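Local atomic coordinates of glycoside hydrolase family 31 (Trueperella pyogenes, PDB entry 5I0F), a protein that degrades cycloalternan, a cyclic glucose oligosaccharide, with its catalysis passing through a covalent glycosyl-enzyme intermediate. Residues I544-I548 / P668-M672; Y635-Q639 / L673-L677; L677-P681 / T692-E696; Q698-W703 / I723-V729. The contacts are given in a common frame with arbitrary orientation. Residue numbers count along the deposited sequence, not the author numbering.

Contact 1: residues I544-I548 / P668-M672; sequences ITAGI and PRQYM
Here an outer helix of the (β/α)8 barrel docks against the loop leading into strand 671-673 of the C-terminal β-domain. Residues 544-548 are one regular turn of helix 537-551, closed by I548 N to I544 O at 3.1 Å; in 668-672 a loop runs into the strand that starts at Y671. I544 faces R669 (CA-CA 6.4 Å) and I548 faces Y671 (CA-CA 7.4 Å). Both isoleucines, spaced one turn apart, point toward the loop in the same mt rotamer, and with R669 they share the contact almost equally. I548 CD1 lies 3.7 Å from P668 O and 3.9 Å from Y671 CB. I544 CG2 sits 3.9 Å from R669 O and 4.3 Å from Y671 CD1. R669 (phi/psi -107/16, chi1 m, chi2 t) drapes its aliphatic part along the helix, CB 4.0 Å from I544 CG2. The chain then extends through Q670 to Y671, whose chi1 of 62° lays the ring by the isoleucines while its OH bonds to F584 O. The polar contacts between the segments are water-mediated. One water links T545 OG1 (2.9 Å) to P668 O (2.9 Å); a second lies 2.8 Å from T545 OG1 and accepts from R669 NH2 at 2.9 Å.

Contact 2: residues Y635-Q639 / L673-L677; sequences YLVAQ and LGDEL
Y635 reaches from its helix into the mouth of a β-hairpin turn, its ring lying beside G674 and L677. The turn, 673-677, joins strands 671-673 and 677-679 of the C-terminal antiparallel sheet and is closed by L673 N to L677 O at 2.8 Å; Y635-Q639 belong to the long helix 617-646. The closest CA pair is Q639 and G674, 5.5 Å apart. G674 has phi/psi 65/-162, and a CB there would clash with both Q639 CG and Y635 OH, so the bare glycine lets the helix come this near. D675 (-73/-28) and E676 (-108/-22) bend the chain round to L677. With chi1 t, Y635 places its hydroxyl among the turn's backbone groups: OH donates to L673 O at 2.6 Å and accepts from E676 N at 2.9 Å. Its CE2 packs 3.8 Å from L677 CD1, while L636 CD2 meets L673 CD2 at 4.2 Å. Q639, chi1 and chi2 both m, accepts from D675 N through OE1 at 2.9 Å. The helix thus ties down the turn's backbone with two side chains. The carboxylates of D675 and E676 also serve the domain itself, in salt bridges to R652 and R728. A water is shared by three side-chain ends, 3.0 Å from each of Q639 NE2, D675 OD2 and E676 OE2.

Contact 3: residues L677-P681 / T692-E696; sequences LLINP and TYLPE
Strands 677-679 and 692-694 run roughly antiparallel, at 150° between their N-to-C directions, but their axes come no closer than 9.0 Å. They are therefore not hydrogen-bonded neighbours: they face each other across the core of the C-terminal β-sandwich, one in its larger sheet, the other in the two-stranded sheet with 712-717. L678 lies opposite L694 (CA-CA 8.3 Å) and N680 opposite T692 (CA-CA 6.6 Å). L678 and N680, both chi1 t, point across the gap, while I679 between them turns away. L678 CD2 fills the interface, 3.6 Å from Y693 O, 3.8 Å from P695 CD, 3.9 Å from L694 CD2 and 4.3 Å from T692 CG2. At the other end N680 ND2 donates to T692 OG1 at 2.8 Å, nearly straight at 173°, with T692 in chi1 m; N680 OD1 has a weak bond from W690 NE1. The chemistry is thus mainly apolar packing around one leucine, plus a single directional bond that gives the buried N680 amide an acceptor in T692, between the sheets.

Contact 4: residues Q698-W703 / I723-V729; sequences QWEDYW and IPVYRRV
This is an antiparallel strand pair of the larger sheet in the C-terminal β-sandwich, strongly twisted: the axes of 698-701 and 725-728 pass 4.4 Å apart at 134°. E700 and R727 form the hydrogen-bonded pair, E700 N to R727 O and R727 N to E700 O both 2.8 Å; W699-R728 and D701-Y726 are the non-hydrogen-bonded pairs beside it. V729 N to Q698 O (2.9 Å) and Y702 N to V725 O (3.0 Å) continue the ladder. Beyond it D701 OD1 takes W703 N at 2.9 Å in an Asx turn, while D701 OD2 forms a salt bridge with R716, and W703 NE1 donates to I723 O at 2.7 Å. On one face E700 OE2 makes a long salt bridge to R727 NH1, 3.6 Å. On the other W699, chi1 m, rests its ring face on R728 CG (3.5 Å from CZ3) and sets CE3 3.8 Å from Y726 CB. That second face turns W699 and Y726 against strand 689-694, while within the sheet strand 725-728 lies between 677-679 and 698-701, and 707-709 flanks the latter.

In the fold
All four contacts lie on the same side of the molecule's centre, their own centres 8 to 17 Å apart. Contacts 1 and 2 attach the C-terminal domain to helices 537-551 and 617-646; their segments alternate along the chain and they engage successive parts of the hairpin built from strands 671-673 and 677-679. Contact 3 opens on L677, where contact 2 ends, and contact 4 follows it in series; both lie within that domain, contact 3 between its sheets and contact 4 within the larger one. Backbone pairing carries the arrangement across the sheet, from Y671 to I679 and from L678 to Y726, and E676 bridges to R728. The hairpin held by the helices is thus continuous with the sandwich core.

Contact 1: residues I544-I548 / P668-M672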
loop_
_atom_site.group_PDB
_atom_site.type_symbol
_atom_site.label_atom_id
_atom_site.label_comp_id
_atom_site.label_asym_id
_atom_site.label_seq_id
_atom_site.Cartn_x
_atom_site.Cartn_y
_atom_site.Cartn_z
ATOM N N ILE A 544 -2.515 -11.972 -7.956
ATOM C CA ILE A 544 -2.303 -13.289 -7.303
ATOM C C ILE A 544 -0.982 -13.282 -6.500
ATOM O O ILE A 544 -0.932 -13.718 -5.358
ATOM C CB ILE A 544 -2.305 -14.442 -8.327
ATOM C CG1 ILE A 544 -3.665 -14.535 -9.026
ATOM C CG2 ILE A 544 -1.948 -15.785 -7.657
ATOM C CD1 ILE A 544 -3.655 -15.374 -10.294
ATOM N N THR A 545 0.077 -12.785 -7.128
ATOM C CA THR A 545 1.366 -12.615 -6.488
ATOM C C THR A 545 1.284 -11.739 -5.228
ATOM O O THR A 545 1.834 -12.091 -4.159
ATOM C CB THR A 545 2.401 -12.081 -7.500
ATOM O OG1 THR A 545 2.470 -12.997 -8.607
ATOM C CG2 THR A 545 3.785 -11.950 -6.888
ATOM N N ALA A 546 0.562 -10.644 -5.337
ATOM C CA ALA A 546 0.364 -9.744 -4.204
ATOM C C ALA A 546 -0.283 -10.451 -3.012
ATOM O O ALA A 546 0.152 -10.271 -1.876
ATOM C CB ALA A 546 -0.428 -8.534 -4.631
ATOM N N GLY A 547 -1.288 -11.281 -3.267
ATOM C CA GLY A 547 -1.976 -11.966 -2.181
ATOM C C GLY A 547 -1.141 -13.035 -1.501
ATOM O O GLY A 547 -1.165 -13.157 -0.290
ATOM N N ILE A 548 -0.397 -13.805 -2.299
ATOM C CA ILE A 548 0.482 -14.844 -1.779
ATOM C C ILE A 548 1.625 -14.239 -0.963
ATOM O O ILE A 548 1.913 -14.712 0.151
ATOM C CB ILE A 548 1.026 -15.735 -2.917
ATOM C CG1 ILE A 548 -0.142 -16.412 -3.630
ATOM C CG2 ILE A 548 2.014 -16.775 -2.379
ATOM C CD1 ILE A 548 0.245 -17.095 -4.921
ATOM N N PRO A 668 4.688 -20.627 -9.340
ATOM C CA PRO A 668 4.507 -19.635 -8.283
ATOM C C PRO A 668 3.123 -18.962 -8.181
ATOM O O PRO A 668 2.909 -18.221 -7.207
ATOM C CB PRO A 668 5.587 -18.617 -8.593
ATOM C CG PRO A 668 5.663 -18.638 -10.091
ATOM C CD PRO A 668 5.477 -20.090 -10.461
ATOM N N ARG A 669 2.220 -19.157 -9.155
ATOM C CA ARG A 669 0.841 -18.637 -9.033
ATOM C C ARG A 669 -0.216 -19.726 -8.764
ATOM O O ARG A 669 -1.423 -19.482 -8.930
ATOM C CB ARG A 669 0.480 -17.746 -10.233
ATOM C CG ARG A 669 1.213 -16.407 -10.215
ATOM C CD ARG A 669 0.704 -15.452 -11.286
ATOM N NE ARG A 669 0.921 -16.060 -12.596
ATOM C CZ ARG A 669 1.991 -15.883 -13.387
ATOM N NH1 ARG A 669 2.067 -16.551 -14.536
ATOM N NH2 ARG A 669 2.973 -15.040 -13.060
ATOM N N GLN A 670 0.209 -20.919 -8.350
ATOM C CA GLN A 670 -0.702 -21.808 -7.607
ATOM C C GLN A 670 -0.459 -21.592 -6.137
ATOM O O GLN A 670 0.621 -21.173 -5.730
ATOM C CB GLN A 670 -0.624 -23.312 -7.942
ATOM C CG GLN A 670 0.567 -23.816 -8.702
ATOM C CD GLN A 670 0.535 -25.314 -8.988
ATOM O OE1 GLN A 670 0.429 -25.724 -10.132
ATOM N NE2 GLN A 670 0.705 -26.124 -7.952
ATOM N N TYR A 671 -1.485 -21.874 -5.345
ATOM C CA TYR A 671 -1.405 -21.668 -3.924
ATOM C C TYR A 671 -2.424 -22.544 -3.210
ATOM O O TYR A 671 -3.388 -23.000 -3.810
ATOM C CB TYR A 671 -1.650 -20.183 -3.597
ATOM C CG TYR A 671 -3.017 -19.671 -3.984
ATOM C CD1 TYR A 671 -3.267 -19.172 -5.273
ATOM C CD2 TYR A 671 -4.070 -19.689 -3.065
ATOM C CE1 TYR A 671 -4.528 -18.711 -5.630
ATOM C CE2 TYR A 671 -5.322 -19.214 -3.398
ATOM C CZ TYR A 671 -5.551 -18.724 -4.678
ATOM O OH TYR A 671 -6.814 -18.284 -5.038
ATOM N N MET A 672 -2.191 -22.740 -1.920
ATOM C CA MET A 672 -3.129 -23.430 -1.071
ATOM C C MET A 672 -4.100 -22.392 -0.495
ATOM O O MET A 672 -3.700 -21.261 -0.143
ATOM C CB MET A 672 -2.395 -24.181 0.054
ATOM C CG MET A 672 -1.408 -25.250 -0.421
ATOM S SD MET A 672 -2.203 -26.591 -1.330
ATOM C CE MET A 672 -3.312 -27.280 -0.104
HETATM O O HOH W 1 3.565 -15.471 -7.649
HETATM O O HOH W 2 2.999 -12.754 -11.297
#

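Contact 2: residues Y635-Q639 / L673-L677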
loop_
_atom_site.group_PDB
_atom_site.type_symbol
_atom_site.label_atom_id
_atom_site.label_comp_id
_atom_site.label_asym_id
_atom_site.label_seq_id
_atom_site.Cartn_x
_atom_site.Cartn_y
_atom_site.Cartn_z
ATOM N N TYR A 635 -15.651 -23.590 5.544
ATOM C CA TYR A 635 -14.232 -23.875 5.328
ATOM C C TYR A 635 -13.350 -22.637 5.605
ATOM O O TYR A 635 -12.319 -22.746 6.272
ATOM C CB TYR A 635 -14.004 -24.371 3.890
ATOM C CG TYR A 635 -12.566 -24.748 3.601
ATOM C CD1 TYR A 635 -12.017 -25.950 4.084
ATOM C CD2 TYR A 635 -11.741 -23.902 2.853
ATOM C CE1 TYR A 635 -10.693 -26.292 3.827
ATOM C CE2 TYR A 635 -10.423 -24.243 2.587
ATOM C CZ TYR A 635 -9.897 -25.425 3.081
ATOM O OH TYR A 635 -8.582 -25.713 2.814
ATOM N N LEU A 636 -13.744 -21.490 5.069
ATOM C CA LEU A 636 -12.995 -20.251 5.280
ATOM C C LEU A 636 -12.948 -19.891 6.774
ATOM O O LEU A 636 -11.894 -19.515 7.295
ATOM C CB LEU A 636 -13.607 -19.096 4.490
ATOM C CG LEU A 636 -13.481 -19.147 2.970
ATOM C CD1 LEU A 636 -14.406 -18.154 2.288
ATOM C CD2 LEU A 636 -12.045 -18.876 2.552
ATOM N N VAL A 637 -14.089 -20.009 7.448
ATOM C CA VAL A 637 -14.165 -19.723 8.881
ATOM C C VAL A 637 -13.249 -20.673 9.684
ATOM O O VAL A 637 -12.466 -20.207 10.537
ATOM C CB VAL A 637 -15.623 -19.794 9.405
ATOM C CG1 VAL A 637 -15.682 -19.795 10.931
ATOM C CG2 VAL A 637 -16.441 -18.633 8.880
ATOM N N ALA A 638 -13.333 -21.978 9.424
ATOM C CA ALA A 638 -12.537 -22.949 10.187
ATOM C C ALA A 638 -11.028 -22.824 9.893
ATOM O O ALA A 638 -10.206 -22.869 10.822
ATOM C CB ALA A 638 -13.011 -24.371 9.942
ATOM N N GLN A 639 -10.671 -22.656 8.621
ATOM C CA GLN A 639 -9.257 -22.580 8.242
ATOM C C GLN A 639 -8.606 -21.292 8.770
ATOM O O GLN A 639 -7.448 -21.319 9.208
ATOM C CB GLN A 639 -9.079 -22.677 6.734
ATOM C CG GLN A 639 -9.417 -24.056 6.177
ATOM C CD GLN A 639 -8.468 -25.121 6.693
ATOM O OE1 GLN A 639 -7.249 -24.925 6.715
ATOM N NE2 GLN A 639 -9.017 -26.246 7.111
ATOM N N LEU A 673 -5.374 -22.769 -0.417
ATOM C CA LEU A 673 -6.357 -22.002 0.320
ATOM C C LEU A 673 -6.638 -22.822 1.549
ATOM O O LEU A 673 -7.360 -23.811 1.471
ATOM C CB LEU A 673 -7.643 -21.786 -0.486
ATOM C CG LEU A 673 -8.669 -20.883 0.206
ATOM C CD1 LEU A 673 -8.162 -19.459 0.310
ATOM C CD2 LEU A 673 -9.987 -20.921 -0.536
ATOM N N GLY A 674 -6.042 -22.433 2.677
ATOM C CA GLY A 674 -6.034 -23.293 3.859
ATOM C C GLY A 674 -5.254 -24.585 3.649
ATOM O O GLY A 674 -4.437 -24.692 2.740
ATOM N N ASP A 675 -5.504 -25.562 4.508
ATOM C CA ASP A 675 -4.782 -26.840 4.468
ATOM C C ASP A 675 -5.173 -27.743 3.322
ATOM O O ASP A 675 -4.370 -28.566 2.921
ATOM C CB ASP A 675 -5.038 -27.660 5.735
ATOM C CG ASP A 675 -4.406 -27.082 6.971
ATOM O OD1 ASP A 675 -3.620 -26.129 6.923
ATOM O OD2 ASP A 675 -4.675 -27.657 8.040
ATOM N N GLU A 676 -6.401 -27.643 2.831
ATOM C CA GLU A 676 -6.974 -28.743 2.041
ATOM C C GLU A 676 -7.118 -28.503 0.528
ATOM O O GLU A 676 -7.183 -29.475 -0.238
ATOM C CB GLU A 676 -8.335 -29.155 2.623
ATOM C CG GLU A 676 -8.329 -29.469 4.115
ATOM C CD GLU A 676 -7.383 -30.608 4.508
ATOM O OE1 GLU A 676 -7.126 -31.519 3.685
ATOM O OE2 GLU A 676 -6.876 -30.611 5.653
ATOM N N LEU A 677 -7.161 -27.251 0.097
ATOM C CA LEU A 677 -7.459 -26.921 -1.292
ATOM C C LEU A 677 -6.269 -26.310 -1.994
ATOM O O LEU A 677 -5.678 -25.340 -1.502
ATOM C CB LEU A 677 -8.654 -25.967 -1.371
ATOM C CG LEU A 677 -9.984 -26.460 -0.791
ATOM C CD1 LEU A 677 -11.028 -25.385 -0.987
ATOM C CD2 LEU A 677 -10.428 -27.777 -1.412
HETATM O O HOH W 3 -7.451 -28.721 7.874
#

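Contact 3: residues L677-P681 / T692-E696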
loop_
_atom_site.group_PDB
_atom_site.type_symbol
_atom_site.label_atom_id
_atom_site.label_comp_id
_atom_site.label_asym_id
_atom_site.label_seq_id
_atom_site.Cartn_x
_atom_site.Cartn_y
_atom_site.Cartn_z
ATOM N N LEU A 677 -7.161 -27.251 0.097
ATOM C CA LEU A 677 -7.459 -26.921 -1.292
ATOM C C LEU A 677 -6.269 -26.310 -1.994
ATOM O O LEU A 677 -5.678 -25.340 -1.502
ATOM C CB LEU A 677 -8.654 -25.967 -1.371
ATOM C CG LEU A 677 -9.984 -26.460 -0.791
ATOM C CD1 LEU A 677 -11.028 -25.385 -0.987
ATOM C CD2 LEU A 677 -10.428 -27.777 -1.412
ATOM N N LEU A 678 -5.915 -26.876 -3.144
ATOM C CA LEU A 678 -4.887 -26.332 -4.017
ATOM C C LEU A 678 -5.579 -25.599 -5.173
ATOM O O LEU A 678 -6.372 -26.217 -5.904
ATOM C CB LEU A 678 -3.998 -27.473 -4.555
ATOM C CG LEU A 678 -2.859 -27.077 -5.513
ATOM C CD1 LEU A 678 -2.068 -25.916 -4.968
ATOM C CD2 LEU A 678 -1.928 -28.254 -5.751
ATOM N N ILE A 679 -5.281 -24.304 -5.332
ATOM C CA ILE A 679 -5.941 -23.458 -6.324
ATOM C C ILE A 679 -4.988 -23.085 -7.452
ATOM O O ILE A 679 -3.838 -22.759 -7.193
ATOM C CB ILE A 679 -6.439 -22.118 -5.715
ATOM C CG1 ILE A 679 -7.000 -22.298 -4.292
ATOM C CG2 ILE A 679 -7.429 -21.439 -6.661
ATOM C CD1 ILE A 679 -8.147 -23.274 -4.176
ATOM N N ASN A 680 -5.474 -23.063 -8.683
ATOM C CA ASN A 680 -4.655 -22.662 -9.818
ATOM C C ASN A 680 -5.447 -21.834 -10.827
ATOM O O ASN A 680 -5.942 -22.383 -11.838
ATOM C CB ASN A 680 -3.990 -23.872 -10.485
ATOM C CG ASN A 680 -2.940 -23.470 -11.508
ATOM O OD1 ASN A 680 -2.569 -22.290 -11.606
ATOM N ND2 ASN A 680 -2.457 -24.441 -12.283
ATOM N N PRO A 681 -5.577 -20.518 -10.557
ATOM C CA PRO A 681 -6.317 -19.609 -11.446
ATOM C C PRO A 681 -5.886 -19.671 -12.905
ATOM O O PRO A 681 -4.689 -19.836 -13.198
ATOM C CB PRO A 681 -5.988 -18.222 -10.859
ATOM C CG PRO A 681 -5.737 -18.482 -9.406
ATOM C CD PRO A 681 -4.996 -19.778 -9.401
ATOM N N THR A 692 -1.649 -28.079 -13.681
ATOM C CA THR A 692 -1.340 -27.839 -12.281
ATOM C C THR A 692 -0.295 -28.855 -11.801
ATOM O O THR A 692 -0.402 -30.042 -12.115
ATOM C CB THR A 692 -2.659 -27.974 -11.483
ATOM O OG1 THR A 692 -3.574 -26.987 -11.960
ATOM C CG2 THR A 692 -2.464 -27.781 -10.000
ATOM N N TYR A 693 0.720 -28.392 -11.063
ATOM C CA TYR A 693 1.612 -29.319 -10.360
ATOM C C TYR A 693 0.973 -29.746 -9.045
ATOM O O TYR A 693 0.631 -28.894 -8.205
ATOM C CB TYR A 693 3.029 -28.744 -10.114
ATOM C CG TYR A 693 3.891 -29.739 -9.352
ATOM C CD1 TYR A 693 4.350 -30.911 -9.972
ATOM C CD2 TYR A 693 4.179 -29.557 -7.996
ATOM C CE1 TYR A 693 5.089 -31.858 -9.266
ATOM C CE2 TYR A 693 4.932 -30.478 -7.291
ATOM C CZ TYR A 693 5.380 -31.631 -7.927
ATOM O OH TYR A 693 6.097 -32.546 -7.216
ATOM N N LEU A 694 0.822 -31.062 -8.862
ATOM C CA LEU A 694 0.345 -31.625 -7.603
ATOM C C LEU A 694 1.524 -32.154 -6.821
ATOM O O LEU A 694 2.306 -32.952 -7.347
ATOM C CB LEU A 694 -0.640 -32.783 -7.831
ATOM C CG LEU A 694 -1.906 -32.468 -8.600
ATOM C CD1 LEU A 694 -2.688 -33.759 -8.817
ATOM C CD2 LEU A 694 -2.743 -31.427 -7.857
ATOM N N PRO A 695 1.674 -31.725 -5.563
ATOM C CA PRO A 695 2.696 -32.338 -4.708
ATOM C C PRO A 695 2.262 -33.721 -4.198
ATOM O O PRO A 695 1.126 -34.126 -4.432
ATOM C CB PRO A 695 2.864 -31.325 -3.566
ATOM C CG PRO A 695 1.651 -30.484 -3.578
ATOM C CD PRO A 695 0.941 -30.635 -4.888
ATOM N N GLU A 696 3.158 -34.422 -3.507
ATOM C CA GLU A 696 2.926 -35.815 -3.090
ATOM C C GLU A 696 1.647 -35.946 -2.257
ATOM O O GLU A 696 1.285 -35.028 -1.520
ATOM C CB GLU A 696 4.110 -36.363 -2.275
ATOM C CG GLU A 696 5.432 -36.496 -3.032
ATOM C CD GLU A 696 5.496 -37.697 -3.969
ATOM O OE1 GLU A 696 5.149 -38.842 -3.562
ATOM O OE2 GLU A 696 5.926 -37.496 -5.129
#

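Contact 4: residues Q698-W703 / I723-V729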
loop_
_atom_site.group_PDB
_atom_site.type_symbol
_atom_site.label_atom_id
_atom_site.label_comp_id
_atom_site.label_asym_id
_atom_site.label_seq_id
_atom_site.Cartn_x
_atom_site.Cartn_y
_atom_site.Cartn_z
ATOM N N GLN A 698 -2.567 -37.923 -2.405
ATOM C CA GLN A 698 -3.705 -38.052 -3.326
ATOM C C GLN A 698 -4.577 -36.790 -3.308
ATOM O O GLN A 698 -4.775 -36.164 -2.266
ATOM C CB GLN A 698 -4.551 -39.297 -3.009
ATOM C CG GLN A 698 -4.092 -40.548 -3.737
ATOM C CD GLN A 698 -2.615 -40.799 -3.547
ATOM O OE1 GLN A 698 -2.112 -40.690 -2.422
ATOM N NE2 GLN A 698 -1.897 -41.118 -4.638
ATOM N N TRP A 699 -5.113 -36.460 -4.477
ATOM C CA TRP A 699 -5.857 -35.224 -4.696
ATOM C C TRP A 699 -7.148 -35.528 -5.435
ATOM O O TRP A 699 -7.162 -36.366 -6.336
ATOM C CB TRP A 699 -4.989 -34.239 -5.492
ATOM C CG TRP A 699 -3.785 -33.785 -4.735
ATOM C CD1 TRP A 699 -2.545 -34.354 -4.751
ATOM C CD2 TRP A 699 -3.700 -32.663 -3.852
ATOM N NE1 TRP A 699 -1.695 -33.661 -3.920
ATOM C CE2 TRP A 699 -2.376 -32.624 -3.352
ATOM C CE3 TRP A 699 -4.615 -31.699 -3.419
ATOM C CZ2 TRP A 699 -1.933 -31.636 -2.461
ATOM C CZ3 TRP A 699 -4.182 -30.723 -2.522
ATOM C CH2 TRP A 699 -2.849 -30.699 -2.055
ATOM N N GLU A 700 -8.228 -34.858 -5.022
ATOM C CA GLU A 700 -9.561 -35.019 -5.591
ATOM C C GLU A 700 -9.935 -33.731 -6.350
ATOM O O GLU A 700 -9.782 -32.641 -5.801
ATOM C CB GLU A 700 -10.569 -35.295 -4.450
ATOM C CG GLU A 700 -12.038 -35.412 -4.882
ATOM C CD GLU A 700 -12.996 -35.967 -3.803
ATOM O OE1 GLU A 700 -12.547 -36.386 -2.701
ATOM O OE2 GLU A 700 -14.230 -35.995 -4.074
ATOM N N ASP A 701 -10.414 -33.866 -7.591
ATOM C CA ASP A 701 -10.944 -32.734 -8.361
ATOM C C ASP A 701 -12.168 -32.187 -7.649
ATOM O O ASP A 701 -13.080 -32.937 -7.294
ATOM C CB ASP A 701 -11.306 -33.129 -9.788
ATOM C CG ASP A 701 -11.584 -31.921 -10.683
ATOM O OD1 ASP A 701 -12.731 -31.432 -10.718
ATOM O OD2 ASP A 701 -10.650 -31.466 -11.373
ATOM N N TYR A 702 -12.168 -30.875 -7.416
ATOM C CA TYR A 702 -13.245 -30.233 -6.663
ATOM C C TYR A 702 -14.606 -30.351 -7.341
ATOM O O TYR A 702 -15.645 -30.376 -6.661
ATOM C CB TYR A 702 -12.897 -28.763 -6.510
ATOM C CG TYR A 702 -13.740 -28.001 -5.534
ATOM C CD1 TYR A 702 -13.447 -28.042 -4.174
ATOM C CD2 TYR A 702 -14.810 -27.210 -5.967
ATOM C CE1 TYR A 702 -14.194 -27.321 -3.268
ATOM C CE2 TYR A 702 -15.571 -26.494 -5.056
ATOM C CZ TYR A 702 -15.241 -26.552 -3.708
ATOM O OH TYR A 702 -15.959 -25.856 -2.772
ATOM N N TRP A 703 -14.591 -30.405 -8.676
ATOM C CA TRP A 703 -15.793 -30.303 -9.492
ATOM C C TRP A 703 -16.329 -31.679 -9.913
ATOM O O TRP A 703 -17.537 -31.876 -9.933
ATOM C CB TRP A 703 -15.523 -29.449 -10.733
ATOM C CG TRP A 703 -14.824 -28.165 -10.416
ATOM C CD1 TRP A 703 -13.501 -27.880 -10.607
ATOM C CD2 TRP A 703 -15.402 -27.015 -9.808
ATOM N NE1 TRP A 703 -13.227 -26.604 -10.170
ATOM C CE2 TRP A 703 -14.376 -26.059 -9.661
ATOM C CE3 TRP A 703 -16.696 -26.698 -9.371
ATOM C CZ2 TRP A 703 -14.603 -24.805 -9.112
ATOM C CZ3 TRP A 703 -16.920 -25.452 -8.827
ATOM C CH2 TRP A 703 -15.870 -24.520 -8.701
ATOM N N ILE A 723 -12.568 -23.477 -12.350
ATOM C CA ILE A 723 -11.217 -23.034 -12.017
ATOM C C ILE A 723 -10.555 -24.268 -11.380
ATOM O O ILE A 723 -11.158 -24.876 -10.511
ATOM C CB ILE A 723 -11.165 -21.799 -11.081
ATOM C CG1 ILE A 723 -9.713 -21.534 -10.633
ATOM C CG2 ILE A 723 -12.101 -21.922 -9.881
ATOM C CD1 ILE A 723 -9.535 -20.321 -9.733
ATOM N N PRO A 724 -9.330 -24.641 -11.818
ATOM C CA PRO A 724 -8.716 -25.836 -11.258
ATOM C C PRO A 724 -8.489 -25.742 -9.744
ATOM O O PRO A 724 -7.823 -24.815 -9.250
ATOM C CB PRO A 724 -7.399 -25.961 -12.030
ATOM C CG PRO A 724 -7.661 -25.272 -13.321
ATOM C CD PRO A 724 -8.565 -24.129 -12.967
ATOM N N VAL A 725 -9.091 -26.679 -9.030
ATOM C CA VAL A 725 -9.063 -26.728 -7.587
ATOM C C VAL A 725 -8.996 -28.195 -7.222
ATOM O O VAL A 725 -9.829 -28.980 -7.702
ATOM C CB VAL A 725 -10.327 -26.100 -6.944
ATOM C CG1 VAL A 725 -10.366 -26.370 -5.437
ATOM C CG2 VAL A 725 -10.382 -24.591 -7.207
ATOM N N TYR A 726 -8.025 -28.551 -6.383
ATOM C CA TYR A 726 -7.818 -29.939 -5.959
ATOM C C TYR A 726 -7.860 -30.014 -4.440
ATOM O O TYR A 726 -7.277 -29.169 -3.771
ATOM C CB TYR A 726 -6.481 -30.449 -6.496
ATOM C CG TYR A 726 -6.430 -30.433 -8.011
ATOM C CD1 TYR A 726 -6.046 -29.293 -8.689
ATOM C CD2 TYR A 726 -6.809 -31.559 -8.765
ATOM C CE1 TYR A 726 -5.994 -29.259 -10.078
ATOM C CE2 TYR A 726 -6.768 -31.544 -10.162
ATOM C CZ TYR A 726 -6.357 -30.396 -10.817
ATOM O OH TYR A 726 -6.311 -30.319 -12.193
ATOM N N ARG A 727 -8.591 -30.996 -3.907
ATOM C CA ARG A 727 -8.723 -31.186 -2.469
ATOM C C ARG A 727 -7.909 -32.388 -2.028
ATOM O O ARG A 727 -7.990 -33.446 -2.662
ATOM C CB ARG A 727 -10.188 -31.418 -2.086
ATOM C CG ARG A 727 -10.438 -31.597 -0.580
ATOM C CD ARG A 727 -11.793 -32.249 -0.296
ATOM N NE ARG A 727 -12.850 -31.435 -0.857
ATOM C CZ ARG A 727 -13.877 -31.842 -1.606
ATOM N NH1 ARG A 727 -14.103 -33.129 -1.910
ATOM N NH2 ARG A 727 -14.728 -30.911 -2.049
ATOM N N ARG A 728 -7.165 -32.250 -0.930
ATOM C CA ARG A 728 -6.413 -33.393 -0.385
ATOM C C ARG A 728 -7.365 -34.535 -0.086
ATOM O O ARG A 728 -8.451 -34.319 0.442
ATOM C CB ARG A 728 -5.691 -33.041 0.903
ATOM C CG ARG A 728 -4.561 -32.038 0.744
ATOM C CD ARG A 728 -3.607 -32.055 1.931
ATOM N NE ARG A 728 -4.293 -31.922 3.224
ATOM C CZ ARG A 728 -3.671 -31.869 4.406
ATOM N NH1 ARG A 728 -2.351 -31.925 4.479
ATOM N NH2 ARG A 728 -4.367 -31.753 5.529
ATOM N N VAL A 729 -6.969 -35.749 -0.448
ATOM C CA VAL A 729 -7.790 -36.921 -0.184
ATOM C C VAL A 729 -7.483 -37.387 1.233
ATOM O O VAL A 729 -6.384 -37.822 1.519
ATOM C CB VAL A 729 -7.541 -38.043 -1.211
ATOM C CG1 VAL A 729 -8.159 -39.370 -0.756
ATOM C CG2 VAL A 729 -8.099 -37.626 -2.563
HETATM O O HOH W 4 -9.784 -28.995 -10.676
#